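Local atomic coordinates of glycoside hydrolase family 81 (Clostridium thermocellum, PDB entry 6FOP), a protein that hydrolyses beta-1,3-glucans such as laminarin, acting as a family 81 glycoside hydrolase of the bacterial cellulosome. Residues V170-A176 with F201-L206. Numbering follows the deposited sequence.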
loop_
_atom_site.group_PDB
_atom_site.type_symbol
_atom_site.label_atom_id
_atom_site.label_comp_id
_atom_site.label_asym_id
_atom_site.label_seq_id
_atom_site.Cartn_x
_atom_site.Cartn_y
_atom_site.Cartn_z
ATOM N N VAL A 170 -17.519 -7.819 -24.068
ATOM C CA VAL A 170 -17.084 -6.541 -23.519
ATOM C C VAL A 170 -17.276 -5.471 -24.595
ATOM O O VAL A 170 -16.832 -5.648 -25.742
ATOM C CB VAL A 170 -15.593 -6.588 -23.101
ATOM C CG1 VAL A 170 -15.155 -5.265 -22.487
ATOM C CG2 VAL A 170 -15.348 -7.719 -22.106
ATOM N N ASN A 171 -17.978 -4.399 -24.235
ATOM C CA ASN A 171 -18.190 -3.280 -25.114
ATOM C C ASN A 171 -17.055 -2.283 -25.036
ATOM O O ASN A 171 -16.607 -1.938 -23.942
ATOM C CB ASN A 171 -19.522 -2.601 -24.771
ATOM C CG ASN A 171 -20.691 -3.533 -24.932
ATOM O OD1 ASN A 171 -21.001 -3.942 -26.046
ATOM N ND2 ASN A 171 -21.304 -3.923 -23.827
ATOM N N TYR A 172 -16.553 -1.858 -26.203
ATOM C CA TYR A 172 -15.529 -0.837 -26.304
ATOM C C TYR A 172 -15.907 0.237 -27.299
ATOM O O TYR A 172 -16.592 -0.018 -28.287
ATOM C CB TYR A 172 -14.200 -1.420 -26.772
ATOM C CG TYR A 172 -13.496 -2.323 -25.807
ATOM C CD1 TYR A 172 -12.621 -1.803 -24.878
ATOM C CD2 TYR A 172 -13.685 -3.704 -25.856
ATOM C CE1 TYR A 172 -11.921 -2.639 -24.032
ATOM C CE2 TYR A 172 -13.015 -4.555 -24.991
ATOM C CZ TYR A 172 -12.132 -4.010 -24.079
ATOM O OH TYR A 172 -11.461 -4.840 -23.205
ATOM N N GLY A 173 -15.385 1.434 -27.042
ATOM C CA GLY A 173 -15.360 2.509 -28.014
ATOM C C GLY A 173 -13.958 2.627 -28.569
ATOM O O GLY A 173 -12.986 2.548 -27.815
ATOM N N LEU A 174 -13.867 2.828 -29.893
ATOM C CA LEU A 174 -12.601 3.104 -30.587
ATOM C C LEU A 174 -12.719 4.496 -31.151
ATOM O O LEU A 174 -13.614 4.755 -31.961
ATOM C CB LEU A 174 -12.340 2.091 -31.687
ATOM C CG LEU A 174 -12.464 0.616 -31.355
ATOM C CD1 LEU A 174 -12.245 -0.205 -32.607
ATOM C CD2 LEU A 174 -11.486 0.205 -30.257
ATOM N N PHE A 175 -11.867 5.403 -30.675
ATOM C CA PHE A 175 -12.026 6.847 -30.943
ATOM C C PHE A 175 -10.877 7.392 -31.745
ATOM O O PHE A 175 -9.742 7.495 -31.259
ATOM C CB PHE A 175 -12.147 7.618 -29.622
ATOM C CG PHE A 175 -13.238 7.087 -28.737
ATOM C CD1 PHE A 175 -14.578 7.350 -29.015
ATOM C CD2 PHE A 175 -12.937 6.333 -27.593
ATOM C CE1 PHE A 175 -15.590 6.846 -28.195
ATOM C CE2 PHE A 175 -13.949 5.819 -26.777
ATOM C CZ PHE A 175 -15.278 6.097 -27.057
ATOM N N ALA A 176 -11.166 7.724 -33.002
ATOM C CA ALA A 176 -10.167 8.236 -33.945
ATOM C C ALA A 176 -10.282 9.739 -34.123
ATOM O O ALA A 176 -11.308 10.334 -33.804
ATOM C CB ALA A 176 -10.324 7.534 -35.271
ATOM N N PHE A 201 -5.192 8.598 -30.752
ATOM C CA PHE A 201 -6.170 7.484 -30.878
ATOM C C PHE A 201 -6.453 7.026 -29.459
ATOM O O PHE A 201 -5.513 6.887 -28.678
ATOM C CB PHE A 201 -5.558 6.350 -31.695
ATOM C CG PHE A 201 -6.464 5.187 -31.928
ATOM C CD1 PHE A 201 -7.356 5.201 -32.999
ATOM C CD2 PHE A 201 -6.454 4.092 -31.082
ATOM C CE1 PHE A 201 -8.189 4.151 -33.231
ATOM C CE2 PHE A 201 -7.312 3.014 -31.315
ATOM C CZ PHE A 201 -8.187 3.059 -32.388
ATOM N N SER A 202 -7.722 6.828 -29.106
ATOM C CA SER A 202 -8.031 6.310 -27.758
ATOM C C SER A 202 -9.073 5.223 -27.820
ATOM O O SER A 202 -9.771 5.073 -28.830
ATOM C CB SER A 202 -8.471 7.431 -26.814
ATOM O OG SER A 202 -9.677 8.012 -27.248
ATOM N N ILE A 203 -9.193 4.482 -26.731
ATOM C CA ILE A 203 -10.212 3.436 -26.585
ATOM C C ILE A 203 -10.826 3.616 -25.204
ATOM O O ILE A 203 -10.189 4.234 -24.315
ATOM C CB ILE A 203 -9.644 2.022 -26.772
ATOM C CG1 ILE A 203 -8.708 1.600 -25.630
ATOM C CG2 ILE A 203 -8.922 1.923 -28.109
ATOM C CD1 ILE A 203 -9.378 1.007 -24.398
ATOM N N ALA A 204 -12.039 3.112 -25.017
ATOM C CA ALA A 204 -12.637 3.002 -23.671
ATOM C C ALA A 204 -13.354 1.718 -23.559
ATOM O O ALA A 204 -13.983 1.256 -24.512
ATOM C CB ALA A 204 -13.605 4.128 -23.353
ATOM N N VAL A 205 -13.319 1.141 -22.369
ATOM C CA VAL A 205 -14.250 0.077 -22.022
ATOM C C VAL A 205 -15.569 0.720 -21.571
ATOM O O VAL A 205 -15.579 1.646 -20.757
ATOM C CB VAL A 205 -13.698 -0.904 -20.973
ATOM C CG1 VAL A 205 -13.303 -0.226 -19.654
ATOM C CG2 VAL A 205 -14.703 -2.024 -20.713
ATOM N N LEU A 206 -16.660 0.283 -22.193
ATOM C CA LEU A 206 -17.978 0.877 -21.997
ATOM C C LEU A 206 -18.806 -0.011 -21.102
ATOM O O LEU A 206 -18.646 -1.218 -21.121
ATOM C CB LEU A 206 -18.676 1.011 -23.355
ATOM C CG LEU A 206 -17.907 1.817 -24.391
ATOM C CD1 LEU A 206 -18.583 1.704 -25.758
ATOM C CD2 LEU A 206 -17.764 3.268 -23.987
HETATM O O HOH W 1 -19.141 -3.800 -21.597
#
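Ala204 CB meets the edge of the Phe175 ring in plane, 3.8 Å from CE2, while one face of the ring lies over the backbone of Gly173, whose C sits 3.7 Å from the ring plane, offset toward the rim. The two strands are antiparallel neighbours in an eight-stranded sheet of the beta-sandwich expected for the N-terminal part of a family 81 enzyme. With CG anti to its own carbonyl carbon (chi1 -54°), Phe175 folds back along its strand, over a glycine that has no side chain to hold the ring off. The Tyr172 ring, on the other face of the sheet, leans obliquely on Val205, with CE1 3.9 Å from Val205 CB. Gly173-Ala204 and Phe175-Ser202 are hydrogen-bonded pairs, each joined by two N-H to O=C bonds; Tyr172-Val205 and Leu174-Ile203 are non-hydrogen-bonded. In the latter the side chains cross, Leu174 CD2 touching Ile203 CG2 at 3.8 Å. Ala204 O takes the N-H of Gly173 in its carbonyl plane and also receives a weaker CA-H contact from Tyr172. The Tyr172 side faces the second sheet: its ring packs edge-to-face with Phe89 and its OH bonds to Asp88, while Trp182 touches Leu174 and Phe201. Helix 211-220 covers the Phe175 side through Leu214, Tyr217 and Lys218, and Ser202 OG bonds to Ala221 O. Leu206 lays CD1 against the backbone of the partner strand, 3.4 Å from Tyr172 C. Leu206 N bonds to Asn171 O at 2.8 Å with a nearly straight N-H...O angle (174°), although the nitrogen lies above the carbonyl plane. Asn171 OD1 is bonded to Thr166 OG1, and one water accepts from both Asn171 N and Asn171 ND2 and donates to Leu206 O at 2.7 Å.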